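Local coordinates for hyaluronidase (Streptomyces koganeiensis, PDB 4UFQ), which probably cleaves hyaluronan as a hyalurononglucosaminidase and assembles from three copies of one chain, at residues N122-R127 with D133-K138; A194-G199 with G209-I214. All coordinates share one frame; numbering follows the deposited sequence.

Contact 1: residues N122-R127 with D133-K138. With SO4 (sulfate ion), chain Q.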
loop_
_atom_site.group_PDB
_atom_site.type_symbol
_atom_site.label_atom_id
_atom_site.label_comp_id
_atom_site.label_asym_id
_atom_site.label_seq_id
_atom_site.Cartn_x
_atom_site.Cartn_y
_atom_site.Cartn_z
ATOM N N ASN B 122 9.082 -6.320 6.696
ATOM C CA ASN B 122 7.645 -6.193 6.465
ATOM C C ASN B 122 7.384 -5.768 5.036
ATOM O O ASN B 122 8.097 -4.901 4.513
ATOM C CB ASN B 122 7.022 -5.134 7.376
ATOM C CG ASN B 122 7.151 -5.458 8.834
ATOM O OD1 ASN B 122 6.922 -6.599 9.255
ATOM N ND2 ASN B 122 7.524 -4.459 9.625
ATOM N N LEU B 123 6.389 -6.362 4.396
ATOM C CA LEU B 123 6.009 -5.942 3.059
ATOM C C LEU B 123 5.218 -4.633 3.114
ATOM O O LEU B 123 5.418 -3.736 2.280
ATOM C CB LEU B 123 5.197 -7.048 2.369
ATOM C CG LEU B 123 5.857 -8.428 2.435
ATOM C CD1 LEU B 123 5.034 -9.427 1.596
ATOM C CD2 LEU B 123 7.293 -8.369 1.964
ATOM N N ILE B 124 4.340 -4.510 4.104
ATOM C CA ILE B 124 3.633 -3.261 4.374
ATOM C C ILE B 124 3.409 -3.185 5.876
ATOM O O ILE B 124 3.143 -4.200 6.524
ATOM C CB ILE B 124 2.306 -3.143 3.565
ATOM C CG1 ILE B 124 1.683 -1.763 3.757
ATOM C CG2 ILE B 124 1.349 -4.284 3.939
ATOM C CD1 ILE B 124 0.561 -1.459 2.768
ATOM N N ALA B 125 3.549 -1.987 6.441
ATOM C CA ALA B 125 3.285 -1.763 7.854
ATOM C C ALA B 125 2.601 -0.425 8.011
ATOM O O ALA B 125 3.200 0.619 7.692
ATOM C CB ALA B 125 4.570 -1.771 8.644
ATOM N N LEU B 126 1.362 -0.457 8.484
ATOM C CA LEU B 126 0.567 0.735 8.742
ATOM C C LEU B 126 0.482 0.932 10.244
ATOM O O LEU B 126 -0.160 0.126 10.935
ATOM C CB LEU B 126 -0.832 0.639 8.089
ATOM C CG LEU B 126 -0.839 0.196 6.622
ATOM C CD1 LEU B 126 -2.259 0.193 6.101
ATOM C CD2 LEU B 126 0.073 1.108 5.763
ATOM N N ARG B 127 1.159 1.966 10.745
ATOM C CA ARG B 127 1.390 2.161 12.170
ATOM C C ARG B 127 0.947 3.540 12.616
ATOM O O ARG B 127 1.758 4.467 12.770
ATOM C CB ARG B 127 2.872 1.917 12.500
ATOM C CG ARG B 127 3.258 0.455 12.406
ATOM C CD ARG B 127 4.762 0.173 12.541
ATOM N NE ARG B 127 4.946 -1.278 12.683
ATOM C CZ ARG B 127 6.108 -1.901 12.846
ATOM N NH1 ARG B 127 7.237 -1.215 12.893
ATOM N NH2 ARG B 127 6.136 -3.229 12.959
ATOM N N ASP B 133 0.330 -2.490 15.602
ATOM C CA ASP B 133 0.400 -2.635 14.154
ATOM C C ASP B 133 -1.034 -2.668 13.646
ATOM O O ASP B 133 -1.723 -3.690 13.764
ATOM C CB ASP B 133 1.106 -3.934 13.753
ATOM C CG ASP B 133 2.511 -3.707 13.266
ATOM O OD1 ASP B 133 2.714 -2.790 12.445
ATOM O OD2 ASP B 133 3.411 -4.453 13.699
ATOM N N ASP B 134 -1.504 -1.554 13.104
ATOM C CA ASP B 134 -2.877 -1.508 12.610
ATOM C C ASP B 134 -3.111 -2.513 11.476
ATOM O O ASP B 134 -4.110 -3.257 11.482
ATOM C CB ASP B 134 -3.244 -0.080 12.203
ATOM C CG ASP B 134 -3.201 0.891 13.389
ATOM O OD1 ASP B 134 -4.030 0.754 14.309
ATOM O OD2 ASP B 134 -2.321 1.789 13.421
ATOM N N PHE B 135 -2.184 -2.563 10.524
ATOM C CA PHE B 135 -2.189 -3.562 9.454
ATOM C C PHE B 135 -0.749 -3.819 9.063
ATOM O O PHE B 135 -0.014 -2.882 8.718
ATOM C CB PHE B 135 -2.998 -3.081 8.243
ATOM C CG PHE B 135 -3.014 -4.047 7.100
ATOM C CD1 PHE B 135 -3.690 -5.255 7.201
ATOM C CD2 PHE B 135 -2.357 -3.755 5.925
ATOM C CE1 PHE B 135 -3.703 -6.150 6.148
ATOM C CE2 PHE B 135 -2.362 -4.637 4.862
ATOM C CZ PHE B 135 -3.030 -5.846 4.974
ATOM N N VAL B 136 -0.314 -5.067 9.153
ATOM C CA VAL B 136 1.052 -5.427 8.795
ATOM C C VAL B 136 1.054 -6.760 8.061
ATOM O O VAL B 136 0.312 -7.690 8.413
ATOM C CB VAL B 136 1.971 -5.463 10.030
ATOM C CG1 VAL B 136 1.555 -6.558 11.016
ATOM C CG2 VAL B 136 3.437 -5.627 9.640
ATOM N N VAL B 137 1.850 -6.826 7.002
ATOM C CA VAL B 137 2.130 -8.061 6.295
ATOM C C VAL B 137 3.614 -8.296 6.466
ATOM O O VAL B 137 4.436 -7.516 5.974
ATOM C CB VAL B 137 1.712 -8.012 4.802
ATOM C CG1 VAL B 137 1.942 -9.371 4.139
ATOM C CG2 VAL B 137 0.268 -7.594 4.612
ATOM N N LYS B 138 3.971 -9.328 7.219
ATOM C CA LYS B 138 5.364 -9.668 7.450
ATOM C C LYS B 138 6.020 -10.246 6.203
ATOM O O LYS B 138 5.344 -10.693 5.277
ATOM C CB LYS B 138 5.460 -10.693 8.596
ATOM C CG LYS B 138 4.628 -10.367 9.875
ATOM C CD LYS B 138 5.004 -9.074 10.570
ATOM C CE LYS B 138 6.339 -9.107 11.271
ATOM N NZ LYS B 138 6.720 -7.718 11.710
HETATM S S SO4 Q . 9.482 -4.505 12.786
HETATM O O1 SO4 Q . 10.259 -4.169 11.589
HETATM O O2 SO4 Q . 10.226 -5.469 13.604
HETATM O O3 SO4 Q . 8.154 -5.020 12.434
HETATM O O4 SO4 Q . 9.317 -3.293 13.589
#
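The edge of the Arg127 guanidinium takes the Asp133 carboxylate and a sulfate ion, probably from the crystallisation liquor. The arginine grips the aspartate side-on with two nitrogens. NE meets Asp133 OD1 at 2.7 Å, almost straight, and NH2 meets Asp133 OD2 at 3.1 Å on its syn lone pair. The two planes are 38° apart, and OD1 is met on its syn side, out of the carboxylate plane. The extended arginine chain leaves away from the other strand, yet brings its end to Asp133. Asn122 lends its amide to the same site. Its ND2 bonds sulfate O3 at 2.9 Å, and its OD1 takes Lys138 NZ at 2.7 Å, in the carbonyl plane. Bends at chi2 and chi3 fold Lys138 back alongside Asn122. Arg127 NH2 also bonds sulfate O3, at 2.7 Å. The Phe135 ring shares a sheet face with Ile124, Leu126 and Val137, opposite Ala125 and Val136. Ile124 CG2 and Leu126 CD1 approach it obliquely, and Ile124 CG2 packs 3.5 Å from Val137 CG2. Backbone bonds from Leu126 N to Phe135 O and from Val137 N to Ile124 O hold this antiparallel hairpin. A classic beta bulge lies at each end of the pairing: Leu123 and Ile124 face Val137, and Asp134 and Phe135 face Leu126. The Asp134 carboxylate bonds Asn128 N and Asn129 ND2. Strand 132-137 pairs onward with 143-145 and 147-148. Strand 124-127 forms a parallel ladder with the second subunit, whose Gln108 also bonds Asn122 ND2, and Phe135 meets Phe135 of both other subunits edge-to-face.

Contact 2: residues A194-G199 with G209-I214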
loop_
_atom_site.group_PDB
_atom_site.type_symbol
_atom_site.label_atom_id
_atom_site.label_comp_id
_atom_site.label_asym_id
_atom_site.label_seq_id
_atom_site.Cartn_x
_atom_site.Cartn_y
_atom_site.Cartn_z
ATOM N N ALA B 194 -9.887 -24.177 18.928
ATOM C CA ALA B 194 -9.608 -24.281 17.505
ATOM C C ALA B 194 -10.785 -24.913 16.793
ATOM O O ALA B 194 -11.194 -26.035 17.108
ATOM C CB ALA B 194 -8.342 -25.119 17.293
ATOM N N LEU B 195 -11.301 -24.204 15.790
ATOM C CA LEU B 195 -12.427 -24.637 14.985
ATOM C C LEU B 195 -11.850 -25.116 13.673
ATOM O O LEU B 195 -11.024 -24.417 13.063
ATOM C CB LEU B 195 -13.371 -23.455 14.741
ATOM C CG LEU B 195 -14.686 -23.731 14.009
ATOM C CD1 LEU B 195 -15.640 -24.588 14.851
ATOM C CD2 LEU B 195 -15.371 -22.421 13.612
ATOM N N TYR B 196 -12.189 -26.324 13.238
ATOM C CA TYR B 196 -11.638 -26.844 11.998
ATOM C C TYR B 196 -12.571 -27.824 11.360
ATOM O O TYR B 196 -13.470 -28.360 12.022
ATOM C CB TYR B 196 -10.255 -27.490 12.234
ATOM C CG TYR B 196 -10.228 -28.670 13.185
ATOM C CD1 TYR B 196 -10.260 -28.475 14.565
ATOM C CD2 TYR B 196 -10.169 -29.954 12.711
ATOM C CE1 TYR B 196 -10.210 -29.556 15.450
ATOM C CE2 TYR B 196 -10.116 -31.040 13.583
ATOM C CZ TYR B 196 -10.153 -30.826 14.947
ATOM O OH TYR B 196 -10.106 -31.885 15.816
ATOM N N ALA B 197 -12.377 -28.040 10.063
ATOM C CA ALA B 197 -13.084 -29.077 9.339
ATOM C C ALA B 197 -12.210 -30.315 9.180
ATOM O O ALA B 197 -10.989 -30.233 9.022
ATOM C CB ALA B 197 -13.586 -28.563 7.960
ATOM N N SER B 198 -12.865 -31.472 9.273
ATOM C CA SER B 198 -12.187 -32.749 9.185
ATOM C C SER B 198 -13.156 -33.728 8.528
ATOM O O SER B 198 -14.251 -33.980 9.051
ATOM C CB SER B 198 -11.791 -33.196 10.576
ATOM O OG SER B 198 -10.933 -34.330 10.487
ATOM N N GLY B 199 -12.774 -34.257 7.374
ATOM C CA GLY B 199 -13.624 -35.176 6.636
ATOM C C GLY B 199 -14.972 -34.572 6.300
ATOM O O GLY B 199 -15.947 -35.313 6.198
ATOM N N GLY B 209 -8.648 -29.550 25.958
ATOM C CA GLY B 209 -8.289 -30.651 25.085
ATOM C C GLY B 209 -9.457 -31.493 24.614
ATOM O O GLY B 209 -9.264 -32.503 23.951
ATOM N N THR B 210 -10.682 -31.098 24.939
ATOM C CA THR B 210 -11.838 -31.864 24.465
ATOM C C THR B 210 -12.081 -31.602 23.009
ATOM O O THR B 210 -12.112 -30.436 22.587
ATOM C CB THR B 210 -13.106 -31.517 25.245
ATOM O OG1 THR B 210 -12.826 -31.573 26.648
ATOM C CG2 THR B 210 -14.258 -32.472 24.884
ATOM N N VAL B 211 -12.268 -32.663 22.227
ATOM C CA VAL B 211 -12.541 -32.550 20.796
ATOM C C VAL B 211 -13.965 -33.016 20.530
ATOM O O VAL B 211 -14.322 -34.145 20.876
ATOM C CB VAL B 211 -11.511 -33.345 19.977
ATOM C CG1 VAL B 211 -11.769 -33.157 18.512
ATOM C CG2 VAL B 211 -10.089 -32.868 20.318
ATOM N N THR B 212 -14.773 -32.137 19.963
ATOM C CA THR B 212 -16.194 -32.377 19.699
ATOM C C THR B 212 -16.496 -32.230 18.222
ATOM O O THR B 212 -16.093 -31.250 17.605
ATOM C CB THR B 212 -17.032 -31.347 20.444
ATOM O OG1 THR B 212 -16.773 -31.450 21.845
ATOM C CG2 THR B 212 -18.528 -31.562 20.221
ATOM N N THR B 213 -17.185 -33.213 17.627
ATOM C CA THR B 213 -17.724 -33.063 16.273
ATOM C C THR B 213 -19.078 -32.360 16.400
ATOM O O THR B 213 -20.060 -32.947 16.903
ATOM C CB THR B 213 -17.852 -34.420 15.567
ATOM O OG1 THR B 213 -16.573 -35.063 15.494
ATOM C CG2 THR B 213 -18.359 -34.233 14.147
ATOM N N ILE B 214 -19.106 -31.101 15.987
ATOM C CA ILE B 214 -20.291 -30.268 16.096
ATOM C C ILE B 214 -21.339 -30.591 15.044
ATOM O O ILE B 214 -22.534 -30.612 15.357
ATOM C CB ILE B 214 -19.883 -28.783 15.970
ATOM C CG1 ILE B 214 -18.987 -28.410 17.150
ATOM C CG2 ILE B 214 -21.108 -27.886 15.876
ATOM C CD1 ILE B 214 -18.230 -27.105 16.901
#
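No backbone hydrogen bond joins 194-199 to 209-214, and their nearest CA atoms, those of Leu195 and Ile214, lie 9.7 Å apart. Two side-chain pairs span the gap. Leu195 CD1 meets Ile214 CD1 at 4.2 Å, an apolar touch between methyl ends of side chains that cross at about a right angle. Tyr196, the next residue, reaches across to Val211. Its OH comes to 3.4 Å from Val211 CG1, again with the side chains nearly perpendicular. The tyrosine CG lies between the backbone N and the carbonyl carbon (chi1 61°), which starts the ring on its way to Val211. Val211 offers the methyl that is anti to its backbone N. The spacing follows from the fold: these are the outer strands, within this chain, of a three-stranded antiparallel meander. Strand 201-206 runs between them. It bonds Tyr196 through Leu203 on one side, and Thr212 through Trp204 and Ile214 through Leu202 on the other. Ala194 and Leu195 pair antiparallel with a strand of the second subunit, extending the sheet across the interface, and Ile214 packs on Ile214 of both other subunits.

Overall arrangement
Contact 1 is buried near the middle of the elongated chain, while contact 2 is partly buried toward its C-terminal end. Their centres lie 32 Å apart, their nearest atoms stay about 21 Å apart, and contact 1 closes before contact 2 opens. They share no strand. Contact 1 joins neighbouring strands of a hairpin and combines backbone bonds, a salt bridge and apolar packing, burying 583 Å². Contact 2 links strands separated by a third one, so a few side-chain atoms do all the touching, with 98 Å² buried. Both reach the other two subunits, but the second subunit continues the sheet in parallel at contact 1 and antiparallel at contact 2.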